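Local coordinates for CBS domain-containing protein (Thermoplasma acidophilum DSM 1728, PDB 1PVM), which is of unknown biochemical function but joins a pair of CBS domains to a zinc-ribbon-like domain that binds iron and, in this crystal, a mercury ion, at residues Thr125-Ser128 against Arg129-Arg133; Met7-Val11 against Glu12-Asn16; Glu74-Ile77 against Arg78-Met81; Ser60-Lys63 against Arg64-Arg68. All blocks are in the same frame, centred on the assembly; numbering follows the deposited sequence.

All four contacts are local: each closes a single turn of a continuous run of chain, and they follow one another without nesting or crossing. From the N terminus, contact 2 folds residues 7-16 onto strands 108-112 and 118-123. Contact 4 lies on and just after helix 58-65, and contact 3 then lays residues 74-81 back over strands 42-46 and 52-57, with its centre about 9 Å from that of contact 4. Contact 1 leads from helix 124-127 into helix 133-145, with its side chains against contact 2. The touching pairs 1-2 and 3-4 lie far apart in the chain, their centres about 28 to 31 Å apart, and contacts 1 and 4 both reach the second subunit.

Contact 1. Residues Thr125-Ser128 against Arg129-Arg133; sequences TDLS and RYLSR
Leu127 O is shared by Tyr130 N and Leu131 N as the chain turns from helix 124-127 toward helix 133-145. Among the backbone bonds, Leu131 N meets Leu127 O at 3.0 Å, almost straight at 171°, while Tyr130 N reaches the same Leu127 O at 2.9 Å from above the carbonyl plane. Two N-H groups thus grip one oxygen, and the turn is pinned at two consecutive residues.

Polar groups, one pair through a water, add further ties. A water bridges Asp126 O (2.8 Å) and Arg129 NH1 (2.6 Å), tethering the guanidinium at the end of an extended side chain. Ser128 OG, held between its backbone N and carbonyl carbon (chi1 74°), donates back to Thr125 O at 2.7 Å. The carboxylate of Asp126 is engaged by Thr123 N rather than by Arg129.

The remaining contacts are softer. Leu131 CD1 packs on Leu127 CB at 3.7 Å, and Asp126 O lies at the edge of the Tyr130 ring, 3.7 Å from Tyr130 CD1.

Leu127 and Leu131 both settle on helix 94-104, Leu131 also on helix 133-145, and Tyr130 covers Met9 and Ile14 of the N-terminal segment. Across the dimer interface, Ser128 OG bonds Thr137 OG1 of the second subunit, and Leu131 O bonds Arg133 of that subunit, so this turn between helices 124-127 and 133-145 forms part of the interface.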
loop_
_atom_site.group_PDB
_atom_site.type_symbol
_atom_site.label_atom_id
_atom_site.label_comp_id
_atom_site.label_asym_id
_atom_site.label_seq_id
_atom_site.Cartn_x
_atom_site.Cartn_y
_atom_site.Cartn_z
ATOM N N THR B 125 1.762 -8.986 8.334
ATOM C CA THR B 125 2.601 -8.661 9.483
ATOM C C THR B 125 2.294 -9.608 10.644
ATOM O O THR B 125 3.209 -10.127 11.291
ATOM C CB THR B 125 2.397 -7.205 9.954
ATOM O OG1 THR B 125 2.686 -6.308 8.876
ATOM C CG2 THR B 125 3.339 -6.890 11.119
ATOM N N ASP B 126 1.006 -9.828 10.909
ATOM C CA ASP B 126 0.590 -10.735 11.979
ATOM C C ASP B 126 1.167 -12.123 11.714
ATOM O O ASP B 126 1.747 -12.751 12.595
ATOM C CB ASP B 126 -0.936 -10.844 12.027
ATOM C CG ASP B 126 -1.608 -9.531 12.348
ATOM O OD1 ASP B 126 -2.783 -9.357 11.962
ATOM O OD2 ASP B 126 -0.970 -8.676 12.995
ATOM N N LEU B 127 1.003 -12.588 10.483
ATOM C CA LEU B 127 1.466 -13.906 10.081
ATOM C C LEU B 127 2.979 -14.068 10.014
ATOM O O LEU B 127 3.490 -15.174 10.193
ATOM C CB LEU B 127 0.878 -14.259 8.714
ATOM C CG LEU B 127 -0.644 -14.301 8.593
ATOM C CD1 LEU B 127 -1.012 -14.295 7.123
ATOM C CD2 LEU B 127 -1.203 -15.535 9.292
ATOM N N SER B 128 3.694 -12.977 9.758
ATOM C CA SER B 128 5.148 -13.036 9.623
ATOM C C SER B 128 5.883 -13.624 10.823
ATOM O O SER B 128 7.017 -14.078 10.688
ATOM C CB SER B 128 5.718 -11.644 9.324
ATOM O OG SER B 128 5.700 -10.807 10.470
ATOM N N ARG B 129 5.251 -13.606 11.993
ATOM C CA ARG B 129 5.885 -14.142 13.195
ATOM C C ARG B 129 5.839 -15.667 13.248
ATOM O O ARG B 129 6.553 -16.287 14.044
ATOM C CB ARG B 129 5.205 -13.593 14.451
ATOM C CG ARG B 129 5.318 -12.094 14.643
ATOM C CD ARG B 129 5.044 -11.724 16.088
ATOM N NE ARG B 129 5.186 -10.291 16.326
ATOM C CZ ARG B 129 4.317 -9.378 15.909
ATOM N NH1 ARG B 129 3.237 -9.749 15.231
ATOM N NH2 ARG B 129 4.526 -8.094 16.170
ATOM N N TYR B 130 5.014 -16.269 12.395
ATOM C CA TYR B 130 4.855 -17.719 12.391
ATOM C C TYR B 130 5.181 -18.434 11.086
ATOM O O TYR B 130 5.665 -19.562 11.100
ATOM C CB TYR B 130 3.425 -18.063 12.811
ATOM C CG TYR B 130 3.033 -17.367 14.091
ATOM C CD1 TYR B 130 2.460 -16.099 14.072
ATOM C CD2 TYR B 130 3.320 -17.944 15.329
ATOM C CE1 TYR B 130 2.190 -15.414 15.254
ATOM C CE2 TYR B 130 3.055 -17.271 16.517
ATOM C CZ TYR B 130 2.493 -16.009 16.474
ATOM O OH TYR B 130 2.248 -15.340 17.649
ATOM N N LEU B 131 4.914 -17.783 9.963
ATOM C CA LEU B 131 5.169 -18.375 8.658
ATOM C C LEU B 131 6.644 -18.600 8.365
ATOM O O LEU B 131 7.518 -17.947 8.939
ATOM C CB LEU B 131 4.595 -17.486 7.552
ATOM C CG LEU B 131 3.089 -17.243 7.523
ATOM C CD1 LEU B 131 2.746 -16.398 6.299
ATOM C CD2 LEU B 131 2.350 -18.577 7.474
ATOM N N SER B 132 6.909 -19.520 7.447
ATOM C CA SER B 132 8.270 -19.811 7.031
ATOM C C SER B 132 8.713 -18.664 6.127
ATOM O O SER B 132 7.880 -17.922 5.602
ATOM C CB SER B 132 8.317 -21.126 6.243
ATOM O OG SER B 132 7.655 -20.996 4.992
ATOM N N ARG B 133 10.019 -18.517 5.951
ATOM C CA ARG B 133 10.563 -17.472 5.097
ATOM C C ARG B 133 9.959 -17.571 3.694
ATOM O O ARG B 133 9.536 -16.568 3.116
ATOM C CB ARG B 133 12.086 -17.608 5.031
ATOM C CG ARG B 133 12.723 -17.112 3.744
ATOM C CD ARG B 133 14.209 -17.415 3.739
ATOM N NE ARG B 133 14.867 -16.733 4.847
ATOM C CZ ARG B 133 16.153 -16.858 5.153
ATOM N NH1 ARG B 133 16.937 -17.648 4.430
ATOM N NH2 ARG B 133 16.653 -16.188 6.182
HETATM O O HOH W 1 1.668 -11.826 15.224
#

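Contact 2. Residues Met7-Val11 against Glu12-Asn16; sequences MFMRV and EKIMN
Val11 O turns back to receive Ile14 N at 2.9 Å and Met15 N at 3.0 Å, the second N-H lying almost in line with the carbonyl and the first above its plane. One residue earlier, Lys13 N bonds Arg10 O at 3.0 Å. These three bonds curl the chain from Arg10 to Met15 into a compact turn, whereas the residues leading up to it run extended.

Of the side chains, Arg10 and Glu12 lie side by side and point the same way. Glu12 OE1 accepts from Arg10 NE at 2.7 Å and, weakly, from Arg10 NH2 at 2.9 Å, sitting near the guanidinium plane at its edge. It is met on its anti side, the two flat groups are 36° apart, and the N-H from NE is bent to 135°; the salt bridge is close but not straight. The bend of Arg10 at chi3 (-89°) turns its NE toward this carboxylate.

Lys13 crosses Arg10 at about a right angle, with Lys13 CG 3.6 Å from Arg10 CG, and also brings its CD 3.8 Å from Met9 SD. Beside it, Ile14 CG2 meets Met9 CG at 3.5 Å.

Chemically the turn is two-sided. Val11 is buried against strands 108-112 and 118-123, and Met9 and Ile14 rest on Val94 of helix 94-104. The charged groups gather toward the surface, where the carboxylate of Glu12 probably offsets part of the positive charge of Arg10 and its neighbour Lys13.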
loop_
_atom_site.group_PDB
_atom_site.type_symbol
_atom_site.label_atom_id
_atom_site.label_comp_id
_atom_site.label_asym_id
_atom_site.label_seq_id
_atom_site.Cartn_x
_atom_site.Cartn_y
_atom_site.Cartn_z
ATOM N N MET B 7 5.484 -22.986 14.731
ATOM C CA MET B 7 5.184 -23.457 13.389
ATOM C C MET B 7 3.680 -23.434 13.133
ATOM O O MET B 7 3.234 -23.169 12.015
ATOM C CB MET B 7 5.725 -24.872 13.205
ATOM C CG MET B 7 5.434 -25.462 11.844
ATOM S SD MET B 7 6.272 -27.031 11.616
ATOM C CE MET B 7 7.846 -26.475 10.941
ATOM N N PHE B 8 2.905 -23.729 14.174
ATOM C CA PHE B 8 1.450 -23.724 14.077
ATOM C C PHE B 8 0.884 -22.623 14.965
ATOM O O PHE B 8 1.529 -22.194 15.923
ATOM C CB PHE B 8 0.863 -25.073 14.505
ATOM C CG PHE B 8 1.164 -26.196 13.557
ATOM C CD1 PHE B 8 2.304 -26.974 13.718
ATOM C CD2 PHE B 8 0.312 -26.467 12.491
ATOM C CE1 PHE B 8 2.595 -28.009 12.829
ATOM C CE2 PHE B 8 0.592 -27.494 11.599
ATOM C CZ PHE B 8 1.738 -28.268 11.768
ATOM N N MET B 9 -0.330 -22.184 14.651
ATOM C CA MET B 9 -0.992 -21.121 15.401
ATOM C C MET B 9 -2.360 -20.849 14.766
ATOM O O MET B 9 -2.435 -20.578 13.571
ATOM C CB MET B 9 -0.130 -19.854 15.344
ATOM C CG MET B 9 -0.691 -18.661 16.089
ATOM S SD MET B 9 -0.867 -19.001 17.842
ATOM C CE MET B 9 0.852 -19.156 18.318
ATOM N N ARG B 10 -3.443 -20.930 15.538
ATOM C CA ARG B 10 -4.754 -20.659 14.951
ATOM C C ARG B 10 -4.875 -19.150 14.762
ATOM O O ARG B 10 -4.487 -18.378 15.639
ATOM C CB ARG B 10 -5.892 -21.196 15.834
ATOM C CG ARG B 10 -6.241 -20.373 17.049
ATOM C CD ARG B 10 -7.287 -21.083 17.911
ATOM N NE ARG B 10 -8.676 -20.785 17.556
ATOM C CZ ARG B 10 -9.558 -21.689 17.133
ATOM N NH1 ARG B 10 -9.201 -22.960 16.992
ATOM N NH2 ARG B 10 -10.814 -21.334 16.890
ATOM N N VAL B 11 -5.408 -18.737 13.612
ATOM C CA VAL B 11 -5.544 -17.314 13.279
ATOM C C VAL B 11 -6.163 -16.473 14.369
ATOM O O VAL B 11 -5.720 -15.358 14.633
ATOM C CB VAL B 11 -6.423 -17.063 12.043
ATOM C CG1 VAL B 11 -5.912 -15.827 11.311
ATOM C CG2 VAL B 11 -6.459 -18.258 11.159
ATOM N N GLU B 12 -7.218 -17.008 14.970
ATOM C CA GLU B 12 -7.950 -16.333 16.028
ATOM C C GLU B 12 -7.044 -15.712 17.089
ATOM O O GLU B 12 -7.334 -14.635 17.605
ATOM C CB GLU B 12 -8.914 -17.333 16.666
ATOM C CG GLU B 12 -9.808 -16.774 17.748
ATOM C CD GLU B 12 -10.823 -17.802 18.224
ATOM O OE1 GLU B 12 -10.419 -18.951 18.515
ATOM O OE2 GLU B 12 -12.023 -17.461 18.310
ATOM N N LYS B 13 -5.939 -16.384 17.399
ATOM C CA LYS B 13 -5.000 -15.911 18.415
ATOM C C LYS B 13 -4.075 -14.765 18.003
ATOM O O LYS B 13 -3.497 -14.100 18.864
ATOM C CB LYS B 13 -4.122 -17.067 18.896
ATOM C CG LYS B 13 -4.859 -18.202 19.573
ATOM C CD LYS B 13 -3.863 -19.212 20.138
ATOM C CE LYS B 13 -4.562 -20.293 20.941
ATOM N NZ LYS B 13 -5.375 -19.721 22.056
ATOM N N ILE B 14 -3.926 -14.530 16.702
ATOM C CA ILE B 14 -3.024 -13.477 16.240
ATOM C C ILE B 14 -3.696 -12.363 15.451
ATOM O O ILE B 14 -3.055 -11.375 15.096
ATOM C CB ILE B 14 -1.885 -14.066 15.373
ATOM C CG1 ILE B 14 -2.446 -14.581 14.044
ATOM C CG2 ILE B 14 -1.201 -15.198 16.125
ATOM C CD1 ILE B 14 -1.412 -15.217 13.142
ATOM N N MET B 15 -4.983 -12.529 15.173
ATOM C CA MET B 15 -5.738 -11.535 14.424
ATOM C C MET B 15 -5.918 -10.268 15.257
ATOM O O MET B 15 -5.703 -10.269 16.470
ATOM C CB MET B 15 -7.116 -12.088 14.068
ATOM C CG MET B 15 -8.033 -12.210 15.277
ATOM S SD MET B 15 -9.605 -12.974 14.904
ATOM C CE MET B 15 -10.375 -12.996 16.515
ATOM N N ASN B 16 -6.317 -9.189 14.594
ATOM C CA ASN B 16 -6.559 -7.924 15.270
ATOM C C ASN B 16 -8.060 -7.850 15.542
ATOM O O ASN B 16 -8.854 -7.652 14.623
ATOM C CB ASN B 16 -6.124 -6.758 14.379
ATOM C CG ASN B 16 -6.294 -5.411 15.052
ATOM O OD1 ASN B 16 -5.942 -4.374 14.485
ATOM N ND2 ASN B 16 -6.836 -5.416 16.265
#

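Contact 3. Residues Glu74-Ile77 against Arg78-Met81; sequences EVPI and RLVM
The puckered ring of Pro76 is approached on one side by two side chains: Leu79 places its CD1 4.0 Å from Pro76 CD, and Arg78 lays its CG 3.9 Å from Pro76 CG. The one truly flat side-chain group, the guanidinium of Arg78, is carried away from the proline to a cation-pi contact with Trp24.

The backbone makes a short 3-10 turn, Leu79 N to Pro76 O at 3.1 Å and Val80 N to Ile77 O at 2.8 Å, to which Met81 N adds a four-residue, alpha-type bond to Ile77 O, also at 2.8 Å and nearly straight (173°). Met81 then bends at chi3 (57°), which swings its CE back over Ile77, 3.6 Å from Ile77 CG1 and crossing that side chain at about a right angle. Val75 CG1 meets Val80 CG2 at 3.9 Å, likewise crosswise.

Ile77 and Met81 face strands 42-46 and 52-57, and Val80 reaches Ser60 of helix 58-65. This turn thus covers those two strands, much as the turn at Val11-Met15 covers strands 108-112 and 118-123, a parallel consistent with the two-fold repeat of a CBS pair.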
loop_
_atom_site.group_PDB
_atom_site.type_symbol
_atom_site.label_atom_id
_atom_site.label_comp_id
_atom_site.label_asym_id
_atom_site.label_seq_id
_atom_site.Cartn_x
_atom_site.Cartn_y
_atom_site.Cartn_z
ATOM N N GLU B 74 -15.512 12.168 -3.987
ATOM C CA GLU B 74 -16.584 11.910 -4.950
ATOM C C GLU B 74 -16.808 10.430 -5.219
ATOM O O GLU B 74 -17.643 10.066 -6.054
ATOM C CB GLU B 74 -16.280 12.571 -6.295
ATOM C CG GLU B 74 -16.036 14.060 -6.260
ATOM C CD GLU B 74 -15.786 14.623 -7.653
ATOM O OE1 GLU B 74 -14.910 14.084 -8.374
ATOM O OE2 GLU B 74 -16.465 15.605 -8.026
ATOM N N VAL B 75 -16.059 9.573 -4.536
ATOM C CA VAL B 75 -16.195 8.142 -4.753
ATOM C C VAL B 75 -16.456 7.363 -3.471
ATOM O O VAL B 75 -15.633 7.375 -2.556
ATOM C CB VAL B 75 -14.925 7.563 -5.402
ATOM C CG1 VAL B 75 -15.078 6.055 -5.586
ATOM C CG2 VAL B 75 -14.662 8.252 -6.746
ATOM N N PRO B 76 -17.615 6.685 -3.383
ATOM C CA PRO B 76 -17.937 5.898 -2.186
ATOM C C PRO B 76 -17.073 4.638 -2.202
ATOM O O PRO B 76 -16.844 4.056 -3.267
ATOM C CB PRO B 76 -19.425 5.600 -2.361
ATOM C CG PRO B 76 -19.573 5.502 -3.848
ATOM C CD PRO B 76 -18.731 6.661 -4.348
ATOM N N ILE B 77 -16.598 4.206 -1.036
ATOM C CA ILE B 77 -15.721 3.041 -0.990
ATOM C C ILE B 77 -16.318 1.728 -1.495
ATOM O O ILE B 77 -15.576 0.792 -1.797
ATOM C CB ILE B 77 -15.115 2.844 0.424
ATOM C CG1 ILE B 77 -16.210 2.668 1.475
ATOM C CG2 ILE B 77 -14.245 4.053 0.773
ATOM C CD1 ILE B 77 -15.666 2.423 2.881
ATOM N N ARG B 78 -17.645 1.650 -1.605
ATOM C CA ARG B 78 -18.286 0.436 -2.120
ATOM C C ARG B 78 -17.768 0.137 -3.531
ATOM O O ARG B 78 -17.725 -1.017 -3.957
ATOM C CB ARG B 78 -19.809 0.602 -2.145
ATOM C CG ARG B 78 -20.281 1.799 -2.946
ATOM C CD ARG B 78 -21.706 2.202 -2.580
ATOM N NE ARG B 78 -22.685 1.192 -2.965
ATOM C CZ ARG B 78 -23.970 1.232 -2.622
ATOM N NH1 ARG B 78 -24.427 2.233 -1.880
ATOM N NH2 ARG B 78 -24.797 0.275 -3.029
ATOM N N LEU B 79 -17.364 1.182 -4.247
ATOM C CA LEU B 79 -16.851 1.028 -5.607
ATOM C C LEU B 79 -15.373 0.660 -5.631
ATOM O O LEU B 79 -14.825 0.341 -6.682
ATOM C CB LEU B 79 -17.030 2.332 -6.389
ATOM C CG LEU B 79 -18.456 2.843 -6.599
ATOM C CD1 LEU B 79 -18.421 4.142 -7.383
ATOM C CD2 LEU B 79 -19.268 1.795 -7.341
ATOM N N VAL B 80 -14.738 0.694 -4.466
ATOM C CA VAL B 80 -13.304 0.441 -4.360
ATOM C C VAL B 80 -12.907 -0.809 -3.578
ATOM O O VAL B 80 -11.982 -1.522 -3.967
ATOM C CB VAL B 80 -12.613 1.666 -3.709
ATOM C CG1 VAL B 80 -11.109 1.469 -3.655
ATOM C CG2 VAL B 80 -12.962 2.924 -4.493
ATOM N N MET B 81 -13.609 -1.060 -2.478
ATOM C CA MET B 81 -13.329 -2.189 -1.595
ATOM C C MET B 81 -13.267 -3.553 -2.264
ATOM O O MET B 81 -13.846 -3.766 -3.328
ATOM C CB MET B 81 -14.403 -2.260 -0.521
ATOM C CG MET B 81 -15.759 -2.665 -1.086
ATOM S SD MET B 81 -17.080 -2.460 0.102
ATOM C CE MET B 81 -16.891 -0.735 0.459
#

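Contact 4. Residues Ser60-Lys63 against Arg64-Arg68; sequences SIIK and RFIPR
Phe65 begins its path against Ile61, one turn back: Phe65 CB lies 3.1 Å from Ile61 O, a close carbon-oxygen approach. With CG roughly opposite the backbone N (chi1 165°), the ring swings out beside the helix, and Phe65 CD2 comes 3.9 Å from Ile61 CG2, which approaches obliquely. Further out, Phe65 CE1 meets Val75 CG2, and the ring also packs on Val28 and Pro72 of its own chain and on Ile66 of the second subunit.

The backbone bonds converge on Ile61 O. Arg64 N still makes an ordinary helical bond to Ser60 O at 2.8 Å, but Ile61 O is shared. Phe65 N reaches it at a bent 139°, while Ile66 N, five residues on, points nearly straight at Ile61 O from 3.0 Å. This five-residue span marks the wider, pi-type turn; a 3-10 segment, 66-68, follows.

Pro67 has no N-H to continue the series. Instead its ring lies against two carbonyls, with Pro67 CD 3.3 Å from Ile62 O and Pro67 CG 3.3 Å from Lys63 O.

Ile61 and Phe65 lean on helix 28-38, while Arg64, through a cation-pi contact with Phe173, and Pro67, packed on Ile170, both meet strand 170-175 of the metal-binding domain. Across the interface Asn36 ND2 of the second subunit bonds Ile62 O, so residues 60-68 join the first CBS domain to both the ribbon-like domain and the second subunit.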
loop_
_atom_site.group_PDB
_atom_site.type_symbol
_atom_site.label_atom_id
_atom_site.label_comp_id
_atom_site.label_asym_id
_atom_site.label_seq_id
_atom_site.Cartn_x
_atom_site.Cartn_y
_atom_site.Cartn_z
ATOM N N SER B 60 -6.428 -1.742 -2.869
ATOM C CA SER B 60 -7.739 -1.566 -3.500
ATOM C C SER B 60 -7.887 -0.116 -3.982
ATOM O O SER B 60 -8.467 0.140 -5.033
ATOM C CB SER B 60 -8.882 -1.934 -2.532
ATOM O OG SER B 60 -9.030 -1.004 -1.471
ATOM N N ILE B 61 -7.344 0.824 -3.218
ATOM C CA ILE B 61 -7.408 2.237 -3.585
ATOM C C ILE B 61 -6.528 2.521 -4.808
ATOM O O ILE B 61 -6.929 3.246 -5.722
ATOM C CB ILE B 61 -6.970 3.115 -2.390
ATOM C CG1 ILE B 61 -7.986 2.956 -1.256
ATOM C CG2 ILE B 61 -6.845 4.564 -2.811
ATOM C CD1 ILE B 61 -7.537 3.509 0.076
ATOM N N ILE B 62 -5.332 1.938 -4.833
ATOM C CA ILE B 62 -4.409 2.135 -5.950
ATOM C C ILE B 62 -4.934 1.498 -7.243
ATOM O O ILE B 62 -4.834 2.082 -8.331
ATOM C CB ILE B 62 -3.011 1.530 -5.635
ATOM C CG1 ILE B 62 -2.378 2.242 -4.434
ATOM C CG2 ILE B 62 -2.110 1.621 -6.857
ATOM C CD1 ILE B 62 -2.189 3.732 -4.604
ATOM N N LYS B 63 -5.512 0.308 -7.120
ATOM C CA LYS B 63 -6.019 -0.426 -8.280
ATOM C C LYS B 63 -7.411 -0.036 -8.760
ATOM O O LYS B 63 -7.681 -0.039 -9.960
ATOM C CB LYS B 63 -6.028 -1.934 -7.986
ATOM C CG LYS B 63 -4.660 -2.591 -7.846
ATOM C CD LYS B 63 -3.991 -2.828 -9.193
ATOM C CE LYS B 63 -4.783 -3.798 -10.059
ATOM N NZ LYS B 63 -4.083 -4.112 -11.342
ATOM N N ARG B 64 -8.295 0.302 -7.828
ATOM C CA ARG B 64 -9.664 0.608 -8.205
ATOM C C ARG B 64 -10.146 2.038 -8.027
ATOM O O ARG B 64 -11.170 2.413 -8.593
ATOM C CB ARG B 64 -10.586 -0.372 -7.485
ATOM C CG ARG B 64 -10.141 -1.811 -7.699
ATOM C CD ARG B 64 -10.945 -2.789 -6.876
ATOM N NE ARG B 64 -11.698 -3.704 -7.726
ATOM C CZ ARG B 64 -12.714 -3.341 -8.503
ATOM N NH1 ARG B 64 -13.105 -2.075 -8.537
ATOM N NH2 ARG B 64 -13.342 -4.247 -9.240
ATOM N N PHE B 65 -9.434 2.842 -7.246
ATOM C CA PHE B 65 -9.850 4.231 -7.088
ATOM C C PHE B 65 -9.074 5.181 -7.997
ATOM O O PHE B 65 -9.666 5.916 -8.782
ATOM C CB PHE B 65 -9.684 4.725 -5.654
ATOM C CG PHE B 65 -9.767 6.221 -5.538
ATOM C CD1 PHE B 65 -10.981 6.878 -5.709
ATOM C CD2 PHE B 65 -8.619 6.979 -5.331
ATOM C CE1 PHE B 65 -11.051 8.271 -5.680
ATOM C CE2 PHE B 65 -8.675 8.368 -5.302
ATOM C CZ PHE B 65 -9.894 9.014 -5.476
ATOM N N ILE B 66 -7.752 5.179 -7.883
ATOM C CA ILE B 66 -6.946 6.085 -8.691
ATOM C C ILE B 66 -7.284 6.045 -10.190
ATOM O O ILE B 66 -7.421 7.093 -10.817
ATOM C CB ILE B 66 -5.434 5.825 -8.492
ATOM C CG1 ILE B 66 -5.051 6.011 -7.015
ATOM C CG2 ILE B 66 -4.621 6.782 -9.354
ATOM C CD1 ILE B 66 -5.202 7.424 -6.484
ATOM N N PRO B 67 -7.439 4.843 -10.780
ATOM C CA PRO B 67 -7.757 4.768 -12.213
ATOM C C PRO B 67 -9.068 5.427 -12.658
ATOM O O PRO B 67 -9.262 5.669 -13.848
ATOM C CB PRO B 67 -7.733 3.267 -12.494
ATOM C CG PRO B 67 -6.710 2.761 -11.501
ATOM C CD PRO B 67 -7.123 3.503 -10.251
ATOM N N ARG B 68 -9.963 5.714 -11.717
ATOM C CA ARG B 68 -11.228 6.372 -12.055
ATOM C C ARG B 68 -11.000 7.869 -12.280
ATOM O O ARG B 68 -11.840 8.559 -12.867
ATOM C CB ARG B 68 -12.258 6.183 -10.933
ATOM C CG ARG B 68 -12.941 4.825 -10.918
ATOM C CD ARG B 68 -13.897 4.716 -9.738
ATOM N NE ARG B 68 -14.655 3.468 -9.741
ATOM C CZ ARG B 68 -15.735 3.239 -10.482
ATOM N NH1 ARG B 68 -16.204 4.178 -11.294
ATOM N NH2 ARG B 68 -16.347 2.063 -10.410
#